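Local coordinates for catalase (Pseudomonas syringae, PDB 1M7S) that breaks hydrogen peroxide down into water and oxygen at a haem group, protecting the cell from peroxide damage, at the interface of chains A and B and the interface of chains A and C. Residues are numbered along the deposited sequence; one frame, centred on the assembly and turned at random. Chains: chain A/B/C, Catalase.

Contact 1: the interface of chains A and B. Residues chain A 19, 31-33; chain B 392.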
ATOM      1  N   GLN A  19     -20.474 -22.911  -0.859  1.00  7.05           N
ATOM      2  CA  GLN A  19     -20.790 -23.946  -1.875  1.00  7.77           C
ATOM      3  C   GLN A  19     -19.809 -25.088  -1.693  1.00  8.38           C
ATOM      4  O   GLN A  19     -18.595 -24.829  -1.696  1.00 11.37           O
ATOM      5  CB  GLN A  19     -20.701 -23.372  -3.291  1.00 11.68           C
ATOM      6  CG  GLN A  19     -21.239 -24.374  -4.343  1.00 13.15           C
ATOM      7  CD  GLN A  19     -21.161 -23.793  -5.740  1.00 16.41           C
ATOM      8  OE1 GLN A  19     -20.312 -22.964  -6.054  1.00 17.17           O
ATOM      9  NE2 GLN A  19     -22.089 -24.134  -6.638  1.00 17.31           N
ATOM     10  N   ASP A  31     -17.046 -20.156  -5.444  1.00 13.28           N
ATOM     11  CA  ASP A  31     -18.015 -19.496  -4.602  1.00 12.50           C
ATOM     12  C   ASP A  31     -17.581 -18.027  -4.487  1.00 13.65           C
ATOM     13  O   ASP A  31     -16.975 -17.592  -3.488  1.00 13.89           O
ATOM     14  CB  ASP A  31     -18.068 -20.115  -3.206  1.00 10.70           C
ATOM     15  CG  ASP A  31     -19.281 -19.584  -2.458  1.00 11.91           C
ATOM     16  OD1 ASP A  31     -19.730 -20.296  -1.548  1.00 11.45           O
ATOM     17  OD2 ASP A  31     -19.767 -18.448  -2.765  1.00 13.36           O
ATOM     18  N   VAL A  32     -18.028 -17.200  -5.416  1.00 12.96           N
ATOM     19  CA  VAL A  32     -17.647 -15.795  -5.449  1.00 13.07           C
ATOM     20  C   VAL A  32     -18.179 -14.998  -4.260  1.00 12.49           C
ATOM     21  O   VAL A  32     -17.492 -14.014  -3.890  1.00 10.39           O
ATOM     22  CB  VAL A  32     -18.027 -15.146  -6.798  1.00 14.62           C
ATOM     23  CG1 VAL A  32     -17.349 -15.927  -7.930  1.00 16.53           C
ATOM     24  CG2 VAL A  32     -19.505 -15.129  -7.065  1.00 16.02           C
ATOM     25  N   GLN A  33     -19.312 -15.377  -3.661  1.00 11.39           N
ATOM     26  CA  GLN A  33     -19.782 -14.648  -2.479  1.00 10.06           C
ATOM     27  C   GLN A  33     -18.839 -14.937  -1.315  1.00 10.60           C
ATOM     28  O   GLN A  33     -18.437 -13.996  -0.579  1.00  8.64           O
ATOM     29  CB  GLN A  33     -21.233 -14.943  -2.111  1.00 12.33           C
ATOM     30  CG  GLN A  33     -21.692 -14.556  -0.689  1.00 12.65           C
ATOM     31  CD  GLN A  33     -21.894 -13.056  -0.558  1.00 13.81           C
ATOM     32  OE1 GLN A  33     -21.385 -12.310  -1.406  1.00 14.53           O
ATOM     33  NE2 GLN A  33     -22.580 -12.558   0.465  1.00 12.45           N
TER
ATOM     34  N   TYR B 392     -26.997 -21.067  -6.473  1.00 14.60           N
ATOM     35  CA  TYR B 392     -26.255 -21.584  -7.603  1.00 16.89           C
ATOM     36  C   TYR B 392     -26.874 -22.885  -8.125  1.00 16.08           C
ATOM     37  O   TYR B 392     -27.432 -23.731  -7.385  1.00 14.27           O
ATOM     38  CB  TYR B 392     -24.778 -21.799  -7.224  1.00 18.29           C
ATOM     39  CG  TYR B 392     -24.006 -20.667  -6.567  1.00 20.18           C
ATOM     40  CD1 TYR B 392     -23.229 -20.924  -5.436  1.00 20.75           C
ATOM     41  CD2 TYR B 392     -23.975 -19.367  -7.026  1.00 21.73           C
ATOM     42  CE1 TYR B 392     -22.462 -19.954  -4.824  1.00 21.11           C
ATOM     43  CE2 TYR B 392     -23.234 -18.369  -6.420  1.00 21.66           C
ATOM     44  CZ  TYR B 392     -22.479 -18.665  -5.306  1.00 22.44           C
ATOM     45  OH  TYR B 392     -21.709 -17.685  -4.664  1.00 21.80           O
TER

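Contact 2: the interface of chains A and C. Residues chain A 16-18, 34; chain C 133-135.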
ATOM      1  N   GLN A  16     -25.672 -18.232   4.155  1.00 10.22           N
ATOM      2  CA  GLN A  16     -25.410 -19.033   5.328  1.00 10.39           C
ATOM      3  C   GLN A  16     -24.537 -20.250   5.076  1.00  9.58           C
ATOM      4  O   GLN A  16     -23.991 -20.730   6.065  1.00  9.78           O
ATOM      5  CB  GLN A  16     -26.694 -19.560   6.020  1.00 11.96           C
ATOM      6  CG  GLN A  16     -27.819 -18.513   6.013  1.00 14.65           C
ATOM      7  CD  GLN A  16     -27.452 -17.177   6.602  1.00 16.81           C
ATOM      8  OE1 GLN A  16     -26.661 -17.076   7.542  1.00 16.62           O
ATOM      9  NE2 GLN A  16     -28.019 -16.116   5.997  1.00 15.53           N
ATOM     10  N   ASN A  17     -24.474 -20.739   3.842  1.00  7.69           N
ATOM     11  CA  ASN A  17     -23.685 -21.922   3.557  1.00  9.73           C
ATOM     12  C   ASN A  17     -22.754 -21.684   2.376  1.00  8.59           C
ATOM     13  O   ASN A  17     -23.162 -21.126   1.342  1.00  9.24           O
ATOM     14  CB  ASN A  17     -24.662 -23.071   3.086  1.00  9.44           C
ATOM     15  CG  ASN A  17     -25.612 -23.396   4.216  1.00 10.54           C
ATOM     16  OD1 ASN A  17     -25.201 -23.875   5.272  1.00 12.13           O
ATOM     17  ND2 ASN A  17     -26.880 -23.062   4.019  1.00 12.40           N
ATOM     18  N   SER A  18     -21.477 -22.075   2.511  1.00  8.67           N
ATOM     19  CA  SER A  18     -20.579 -21.991   1.374  1.00  6.39           C
ATOM     20  C   SER A  18     -20.969 -23.082   0.361  1.00  8.21           C
ATOM     21  O   SER A  18     -21.617 -24.083   0.729  1.00  7.65           O
ATOM     22  CB  SER A  18     -19.125 -22.382   1.804  1.00 10.22           C
ATOM     23  OG  SER A  18     -18.767 -21.450   2.860  1.00 11.64           O
ATOM     24  N   LEU A  34     -18.526 -16.218  -1.082  1.00  9.12           N
ATOM     25  CA  LEU A  34     -17.570 -16.482   0.010  1.00  8.27           C
ATOM     26  C   LEU A  34     -16.289 -15.673  -0.180  1.00  8.39           C
ATOM     27  O   LEU A  34     -15.780 -15.008   0.761  1.00  7.07           O
ATOM     28  CB  LEU A  34     -17.273 -17.981   0.066  1.00  8.75           C
ATOM     29  CG  LEU A  34     -16.173 -18.442   1.012  1.00  8.43           C
ATOM     30  CD1 LEU A  34     -16.608 -18.187   2.468  1.00  8.79           C
ATOM     31  CD2 LEU A  34     -15.932 -19.924   0.792  1.00  8.20           C
TER
ATOM     32  N   ASP C 133     -19.478 -22.399   9.567  1.00  7.75           N
ATOM     33  CA  ASP C 133     -19.270 -22.219   8.126  1.00  9.36           C
ATOM     34  C   ASP C 133     -18.520 -20.902   7.989  1.00  8.71           C
ATOM     35  O   ASP C 133     -18.977 -19.946   8.566  1.00  9.15           O
ATOM     36  CB  ASP C 133     -20.575 -22.299   7.319  1.00  9.47           C
ATOM     37  CG  ASP C 133     -20.299 -22.357   5.819  1.00 13.49           C
ATOM     38  OD1 ASP C 133     -19.497 -21.545   5.306  1.00 13.93           O
ATOM     39  OD2 ASP C 133     -20.823 -23.244   5.065  1.00 13.13           O
ATOM     40  N   ALA C 134     -17.398 -20.838   7.288  1.00  6.92           N
ATOM     41  CA  ALA C 134     -16.613 -19.611   7.193  1.00  8.89           C
ATOM     42  C   ALA C 134     -17.303 -18.460   6.468  1.00  9.09           C
ATOM     43  O   ALA C 134     -16.902 -17.292   6.651  1.00  9.91           O
ATOM     44  CB  ALA C 134     -15.269 -19.951   6.530  1.00 10.34           C
ATOM     45  N   ILE C 135     -18.375 -18.736   5.744  1.00  7.75           N
ATOM     46  CA  ILE C 135     -19.147 -17.676   5.073  1.00  8.13           C
ATOM     47  C   ILE C 135     -19.787 -16.742   6.079  1.00  7.85           C
ATOM     48  O   ILE C 135     -20.058 -15.597   5.734  1.00  6.29           O
ATOM     49  CB  ILE C 135     -20.162 -18.290   4.066  1.00  7.85           C
ATOM     50  CG1 ILE C 135     -20.666 -17.200   3.090  1.00  9.70           C
ATOM     51  CG2 ILE C 135     -21.360 -18.911   4.781  1.00  9.09           C
ATOM     52  CD1 ILE C 135     -21.131 -17.879   1.792  1.00  9.25           C
TER
HETATM   53  O   HOH W   1     -22.828 -24.763   5.729  1.00 13.92           O

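Contact 3: the interface of chains A and C. Residues chain A 48-51, 141, 145; chain C 41, 44-45.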
ATOM      1  N   GLU A  48      -2.967   2.383  12.228  1.00  4.67           N
ATOM      2  CA  GLU A  48      -3.423   3.397  13.199  1.00  9.27           C
ATOM      3  C   GLU A  48      -2.500   4.625  13.166  1.00  8.15           C
ATOM      4  O   GLU A  48      -1.365   4.548  12.677  1.00  8.74           O
ATOM      5  CB  GLU A  48      -3.543   2.831  14.630  1.00 10.75           C
ATOM      6  CG  GLU A  48      -2.187   2.629  15.315  1.00 14.85           C
ATOM      7  CD  GLU A  48      -2.263   1.920  16.675  1.00 17.63           C
ATOM      8  OE1 GLU A  48      -3.308   1.352  17.098  1.00 17.93           O
ATOM      9  OE2 GLU A  48      -1.200   1.962  17.372  1.00 17.17           O
ATOM     10  N   ARG A  49      -2.931   5.757  13.740  1.00  6.29           N
ATOM     11  CA  ARG A  49      -2.069   6.932  13.787  1.00  5.35           C
ATOM     12  C   ARG A  49      -0.800   6.551  14.607  1.00  4.95           C
ATOM     13  O   ARG A  49      -0.885   5.808  15.590  1.00  6.66           O
ATOM     14  CB  ARG A  49      -2.730   8.127  14.447  1.00  3.61           C
ATOM     15  CG  ARG A  49      -3.946   8.706  13.658  1.00  6.19           C
ATOM     16  CD  ARG A  49      -4.814   9.494  14.614  1.00  3.96           C
ATOM     17  NE  ARG A  49      -5.890  10.225  13.852  1.00  5.80           N
ATOM     18  CZ  ARG A  49      -6.886   9.595  13.258  1.00  5.39           C
ATOM     19  NH1 ARG A  49      -7.087   8.272  13.325  1.00  6.92           N
ATOM     20  NH2 ARG A  49      -7.755  10.379  12.604  1.00  7.83           N
ATOM     21  N   VAL A  50       0.354   7.060  14.169  1.00  4.43           N
ATOM     22  CA  VAL A  50       1.648   6.735  14.813  1.00  5.54           C
ATOM     23  C   VAL A  50       1.663   7.254  16.233  1.00  6.43           C
ATOM     24  O   VAL A  50       2.314   6.658  17.110  1.00  4.58           O
ATOM     25  CB  VAL A  50       2.803   7.255  13.940  1.00  6.84           C
ATOM     26  CG1 VAL A  50       2.909   8.788  13.977  1.00  7.42           C
ATOM     27  CG2 VAL A  50       4.151   6.708  14.424  1.00  8.76           C
ATOM     28  N   VAL A  51       0.914   8.317  16.528  1.00  3.50           N
ATOM     29  CA  VAL A  51       0.674   8.814  17.859  1.00  3.42           C
ATOM     30  C   VAL A  51      -0.850   9.257  17.850  1.00  4.10           C
ATOM     31  O   VAL A  51      -1.332   9.511  16.749  1.00  3.13           O
ATOM     32  CB  VAL A  51       1.528   9.960  18.405  1.00  5.44           C
ATOM     33  CG1 VAL A  51       2.985   9.506  18.708  1.00  6.80           C
ATOM     34  CG2 VAL A  51       1.599  11.126  17.419  1.00  5.52           C
ATOM     35  N   VAL A 141       9.044  10.279  21.181  1.00  6.34           N
ATOM     36  CA  VAL A 141       7.980   9.260  21.122  1.00  5.34           C
ATOM     37  C   VAL A 141       8.586   7.885  21.384  1.00  4.59           C
ATOM     38  O   VAL A 141       8.006   7.121  22.144  1.00  6.39           O
ATOM     39  CB  VAL A 141       7.293   9.248  19.757  1.00  7.53           C
ATOM     40  CG1 VAL A 141       6.303   8.106  19.617  1.00  6.33           C
ATOM     41  CG2 VAL A 141       6.590  10.621  19.558  1.00  8.28           C
ATOM     42  N   LYS A 145       7.047   5.538  24.332  1.00  4.53           N
ATOM     43  CA  LYS A 145       6.249   4.369  23.976  1.00  6.47           C
ATOM     44  C   LYS A 145       6.743   3.130  24.752  1.00  7.92           C
ATOM     45  O   LYS A 145       7.849   3.181  25.267  1.00  8.89           O
ATOM     46  CB  LYS A 145       6.494   4.068  22.492  1.00  6.44           C
ATOM     47  CG  LYS A 145       5.852   5.025  21.475  1.00  8.82           C
ATOM     48  CD  LYS A 145       4.443   4.513  21.178  1.00  9.97           C
ATOM     49  CE  LYS A 145       3.880   5.471  20.087  1.00 12.63           C
ATOM     50  NZ  LYS A 145       2.513   4.982  19.773  1.00 12.94           N
TER
ATOM     51  N   PHE C  41       9.537   7.828  10.658  1.00  4.33           N
ATOM     52  CA  PHE C  41       8.639   7.846  11.797  1.00  3.04           C
ATOM     53  C   PHE C  41       7.170   7.791  11.391  1.00  3.78           C
ATOM     54  O   PHE C  41       6.322   7.035  11.874  1.00  3.12           O
ATOM     55  CB  PHE C  41       8.874   9.178  12.580  1.00  5.43           C
ATOM     56  CG  PHE C  41       7.945   9.301  13.759  1.00  6.54           C
ATOM     57  CD1 PHE C  41       8.109   8.543  14.889  1.00  7.82           C
ATOM     58  CD2 PHE C  41       6.868  10.200  13.679  1.00  5.86           C
ATOM     59  CE1 PHE C  41       7.209   8.645  15.976  1.00  8.05           C
ATOM     60  CE2 PHE C  41       6.012  10.306  14.731  1.00  7.61           C
ATOM     61  CZ  PHE C  41       6.156   9.536  15.892  1.00  9.65           C
ATOM     62  N   GLU C  44       5.967   4.083  10.465  1.00  3.98           N
ATOM     63  CA  GLU C  44       6.295   2.933  11.290  1.00  5.01           C
ATOM     64  C   GLU C  44       5.142   1.927  11.412  1.00  6.85           C
ATOM     65  O   GLU C  44       5.431   0.741  11.524  1.00  6.81           O
ATOM     66  CB  GLU C  44       6.599   3.349  12.760  1.00  6.72           C
ATOM     67  CG  GLU C  44       7.940   4.101  12.838  1.00  7.23           C
ATOM     68  CD  GLU C  44       8.323   4.460  14.259  1.00  8.30           C
ATOM     69  OE1 GLU C  44       7.753   3.937  15.242  1.00 10.27           O
ATOM     70  OE2 GLU C  44       9.304   5.243  14.402  1.00 10.01           O
ATOM     71  N   ARG C  45       3.900   2.438  11.409  1.00  5.39           N
ATOM     72  CA  ARG C  45       2.787   1.498  11.631  1.00  6.65           C
ATOM     73  C   ARG C  45       2.280   0.751  10.415  1.00  5.98           C
ATOM     74  O   ARG C  45       2.298   1.284   9.309  1.00  6.68           O
ATOM     75  CB  ARG C  45       1.618   2.301  12.237  1.00  5.32           C
ATOM     76  CG  ARG C  45       2.089   3.113  13.461  1.00  8.36           C
ATOM     77  CD  ARG C  45       2.201   2.238  14.740  1.00  6.58           C
ATOM     78  NE  ARG C  45       2.690   3.212  15.764  1.00  7.82           N
ATOM     79  CZ  ARG C  45       3.910   3.454  16.141  1.00  9.17           C
ATOM     80  NH1 ARG C  45       4.978   2.794  15.631  1.00  6.22           N
ATOM     81  NH2 ARG C  45       4.146   4.445  17.036  1.00  7.59           N
TER
HETATM   82  O   HOH W   2       0.331   4.112  17.298  1.00  8.54           O

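Contact 4: the interface of chains A and B. Residues chain A 1-4; chain B 357, 383-385.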
ATOM      1  N   THR A   1     -37.794  -7.101   2.804  1.00 27.05           N
ATOM      2  CA  THR A   1     -36.610  -6.202   2.814  1.00 26.39           C
ATOM      3  C   THR A   1     -35.710  -6.431   1.613  1.00 24.49           C
ATOM      4  O   THR A   1     -35.731  -7.548   1.080  1.00 23.91           O
ATOM      5  CB  THR A   1     -35.763  -6.486   4.070  1.00 28.37           C
ATOM      6  OG1 THR A   1     -36.616  -6.614   5.211  1.00 31.76           O
ATOM      7  CG2 THR A   1     -34.820  -5.327   4.282  1.00 31.30           C
ATOM      8  N   ASP A   2     -34.934  -5.422   1.239  1.00 22.26           N
ATOM      9  CA  ASP A   2     -34.071  -5.491   0.080  1.00 22.56           C
ATOM     10  C   ASP A   2     -33.110  -6.683   0.172  1.00 19.75           C
ATOM     11  O   ASP A   2     -32.545  -6.962   1.220  1.00 16.18           O
ATOM     12  CB  ASP A   2     -33.282  -4.193  -0.103  1.00 27.30           C
ATOM     13  CG  ASP A   2     -34.081  -3.019  -0.636  1.00 31.20           C
ATOM     14  OD1 ASP A   2     -35.283  -3.130  -0.935  1.00 31.80           O
ATOM     15  OD2 ASP A   2     -33.472  -1.922  -0.743  1.00 33.71           O
ATOM     16  N   THR A   3     -32.979  -7.383  -0.936  1.00 18.18           N
ATOM     17  CA  THR A   3     -32.094  -8.529  -1.024  1.00 17.70           C
ATOM     18  C   THR A   3     -30.613  -8.143  -0.836  1.00 15.47           C
ATOM     19  O   THR A   3     -30.198  -7.063  -1.220  1.00 12.13           O
ATOM     20  CB  THR A   3     -32.214  -9.130  -2.447  1.00 19.09           C
ATOM     21  OG1 THR A   3     -33.622  -9.326  -2.685  1.00 21.90           O
ATOM     22  CG2 THR A   3     -31.448 -10.442  -2.519  1.00 19.84           C
ATOM     23  N   LEU A   4     -29.907  -9.030  -0.149  1.00 13.52           N
ATOM     24  CA  LEU A   4     -28.463  -8.891   0.048  1.00 11.81           C
ATOM     25  C   LEU A   4     -27.840  -8.983  -1.338  1.00 11.29           C
ATOM     26  O   LEU A   4     -28.261  -9.800  -2.183  1.00 12.71           O
ATOM     27  CB  LEU A   4     -28.035 -10.115   0.877  1.00 10.03           C
ATOM     28  CG  LEU A   4     -26.540 -10.360   1.140  1.00 11.28           C
ATOM     29  CD1 LEU A   4     -26.009  -9.272   2.076  1.00 10.66           C
ATOM     30  CD2 LEU A   4     -26.414 -11.716   1.837  1.00 12.78           C
TER
ATOM     31  N   ASN B 357     -26.095  -3.784  -1.351  1.00 13.73           N
ATOM     32  CA  ASN B 357     -26.612  -3.959  -0.008  1.00 12.51           C
ATOM     33  C   ASN B 357     -25.917  -5.130   0.697  1.00 11.96           C
ATOM     34  O   ASN B 357     -26.316  -6.259   0.471  1.00 11.00           O
ATOM     35  CB  ASN B 357     -28.117  -4.211  -0.103  1.00 12.30           C
ATOM     36  CG  ASN B 357     -28.852  -4.353   1.191  1.00 13.42           C
ATOM     37  OD1 ASN B 357     -28.470  -3.723   2.190  1.00 14.87           O
ATOM     38  ND2 ASN B 357     -29.929  -5.166   1.231  1.00 13.52           N
ATOM     39  N   PRO B 383     -32.752  -6.706   8.546  1.00  8.54           N
ATOM     40  CA  PRO B 383     -32.506  -7.879   7.728  1.00 10.45           C
ATOM     41  C   PRO B 383     -32.025  -7.579   6.338  1.00 11.23           C
ATOM     42  O   PRO B 383     -32.370  -6.572   5.711  1.00 10.10           O
ATOM     43  CB  PRO B 383     -33.803  -8.705   7.705  1.00 11.48           C
ATOM     44  CG  PRO B 383     -34.831  -7.747   8.198  1.00 11.67           C
ATOM     45  CD  PRO B 383     -34.142  -6.659   9.018  1.00 11.21           C
ATOM     46  N   ARG B 384     -31.229  -8.493   5.768  1.00 12.37           N
ATOM     47  CA  ARG B 384     -30.759  -8.445   4.384  1.00 13.56           C
ATOM     48  C   ARG B 384     -30.927  -9.863   3.816  1.00 14.08           C
ATOM     49  O   ARG B 384     -30.027 -10.712   3.661  1.00 11.13           O
ATOM     50  CB  ARG B 384     -29.296  -8.037   4.158  1.00 13.34           C
ATOM     51  CG  ARG B 384     -28.894  -6.683   4.724  1.00 12.94           C
ATOM     52  CD  ARG B 384     -27.440  -6.387   4.356  1.00 13.36           C
ATOM     53  NE  ARG B 384     -27.028  -4.989   4.500  1.00 13.37           N
ATOM     54  CZ  ARG B 384     -26.652  -4.466   5.662  1.00 16.83           C
ATOM     55  NH1 ARG B 384     -26.638  -5.168   6.792  1.00 16.72           N
ATOM     56  NH2 ARG B 384     -26.234  -3.189   5.759  1.00 18.12           N
ATOM     57  N   PRO B 385     -32.178 -10.164   3.498  1.00 14.05           N
ATOM     58  CA  PRO B 385     -32.537 -11.516   3.031  1.00 15.21           C
ATOM     59  C   PRO B 385     -31.897 -11.882   1.709  1.00 15.08           C
ATOM     60  O   PRO B 385     -31.613 -11.038   0.869  1.00 14.42           O
ATOM     61  CB  PRO B 385     -34.087 -11.551   2.981  1.00 15.91           C
ATOM     62  CG  PRO B 385     -34.380 -10.076   2.750  1.00 16.07           C
ATOM     63  CD  PRO B 385     -33.335  -9.280   3.541  1.00 14.82           C
TER

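Contact 1: the interface of chains A and B
At the loop that leads into helix 32-41, A:Asp31 receives the phenol of B:Tyr392, a loop residue of the neighbouring catalase subunit that also lies against A:Gln19. B:Tyr392 OH donates to the carboxylate oxygen A:Asp31 OD2 at 2.8 Å. The oxygen lies in the plane of the ring, at its edge; the two flat groups stand almost perpendicular, at 89°, and the phenol meets the oxygen from above the carboxylate plane. The carboxylate swings towards this partner with CG anti to the backbone N (chi1 -169°). Its other oxygen, A:Asp31 OD1, accepts the backbone A:Gln19 N at 2.8 Å on the anti side, somewhat out of the carboxylate plane, so the carboxylate ties two stretches of chain A together and is braced while it grips the tyrosine. Beyond the phenol, the first turn of the helix offers A:Gln33 N to B:Tyr392 OH, a weak bond of 3.5 Å. The position at the helix start may help stabilise negative charge on A:Asp31. Nearer the tyrosine backbone, A:Gln19, its chain extended, slants across the ring, its amide plane inclined by 37° to it. A:Gln19 CD comes within 3.6 Å of B:Tyr392 CD1, and A:Gln19 NE2 lies 3.6 Å from B:Tyr392 CB.

Contact 2: the interface of chains A and C
A:Ser18, in the N-terminal segment of one subunit, meets C:Asp133, which precedes the short 3-10 helix 134-136 of another. The tight part is a two-pronged grip on the carboxylate. The hydroxyl A:Ser18 OG donates to the syn lone pair of C:Asp133 OD1 at 2.6 Å, while the backbone A:Ser18 N donates to C:Asp133 OD2 at 2.9 Å from above the carboxylate plane. The serine hydroxyl is turned to the side of its own backbone N (chi1 -58°), which lets both donors reach the same acid. C:Asp133 OD1 also takes C:Ile135 N at 3.1 Å, an almost straight bond on its anti side that caps the 3-10 helix and fixes the carboxylate's rotation. Alongside, C:Ile135 packs between two parts of chain A: its CG2 methyl sits 3.4 Å from the carbonyl A:Gln16 O, and A:Leu34 CD1, from helix 32-41, presses to 3.7 Å of C:Ile135 CA. The looser side runs through water. Water 1 lies 2.6 Å from the side-chain oxygen A:Asn17 OD1 and equally near C:Asp133 OD2, bridging groups that do not bond directly. The site pins the N-terminal segment to a neighbouring subunit, and so helps hold together the tetramer typical of haem catalases.

Contact 3: the interface of chains A and C
A:Val50 of the catalase active-site segment, which carries the distal histidine A:His52, is clasped by C:Phe41, the last residue of helix 32-41, and C:Arg45 in the loop after it, both of a second subunit. Its CG2 methyl lies over one face of the C:Phe41 ring, 4.0 Å from the centroid and displaced towards the rim, in a CH-pi contact. The same methyl also covers a face of the C:Arg45 guanidinium, 3.7 Å from C:Arg45 CZ. A:Val50 CG1 touches C:Phe41 CE2 at 3.5 Å, and A:Val141 CG1, from helix 137-144, meets the phenyl at its edge, in the ring plane. C:Arg45 NH2 donates to the backbone A:Val50 O at 2.9 Å, onto a lone pair in the carbonyl plane, the oxygen tilted from the guanidinium plane. That oxygen also accepts A:Lys145 NZ at 3.2 Å from its own chain. Lysine and arginine come from opposite directions, and the shared carbonyl probably eases their nearness. Further out, the arginine is bent at chi2 (-79°), bringing its guanidinium back over A:Val50. C:Glu44 OE1 holds it there through a salt bridge to C:Arg45 NH1 at 3.0 Å. On the NE side, water 2 links C:Arg45 NE, at 3.0 Å, to the carboxylate oxygen A:Glu48 OE2 and the carbonyl A:Arg49 O.

Contact 4: the interface of chains A and B
A:Thr3 and A:Leu4, at the start of the N-terminal arm that catalase subunits lay across a neighbour, run past B:Asn357 and B:Pro385 of the adjacent chain. The asparagine amide points at the arm's backbone, its CG anti to the backbone N (chi1 -177°). B:Asn357 ND2 donates to A:Thr3 O at 3.1 Å; the acceptor lies nearly in the amide plane, yet the N-H arrives from above the carbonyl plane, 68° out of it, away from the lone pairs. The other end of the amide is held by its own chain, with B:Arg384 NE donating to B:Asn357 OD1 at 3.0 Å, again from above the plane of the carbonyl group. To reach it the arginine runs extended from CG to NE. A:Leu4 crosses this chain at about a right angle, with A:Leu4 CD1 3.9 Å from B:Arg384 CD. The same methyl, A:Leu4 CD1, lies 3.4 Å from the carbonyl B:Asn357 O. Leucine and arginine thus meet through their aliphatic parts, while the NE nitrogen turns to the asparagine. Facing the amide from across the arm, the carbonyl B:Pro385 O accepts A:Leu4 N at 2.8 Å, and A:Thr3 CG2 rests against the same oxygen. The proline ring lies along the first residues of the arm: B:Pro385 CD touches A:Thr1 CB at 3.7 Å and B:Pro385 CG lies 3.3 Å from the carbonyl A:Thr1 O. A:Thr1 itself stands roughly square to B:Pro383, its hydroxyl A:Thr1 OG1 lying near B:Pro383 CG.

Contacts 1 and 2 are neighbours, about 9 Å between their C-alpha centres. Contact 2 uses A:Gln16 to A:Ser18 and contact 1 the next residue, A:Gln19; both take residues from the start of helix 32-41, so this part of chain A joins chains B and C. Contact 4, about 17 Å from both, anchors the arm's beginning on chain B. Contact 3 is about 37 to 40 Å from the others, but uses the far end of helix 32-41, in chain C. Its centre is about 7 Å from A:His52, placing subunit assembly beside the active site, whereas contacts 1, 2 and 4 lie about 35 to 39 Å away.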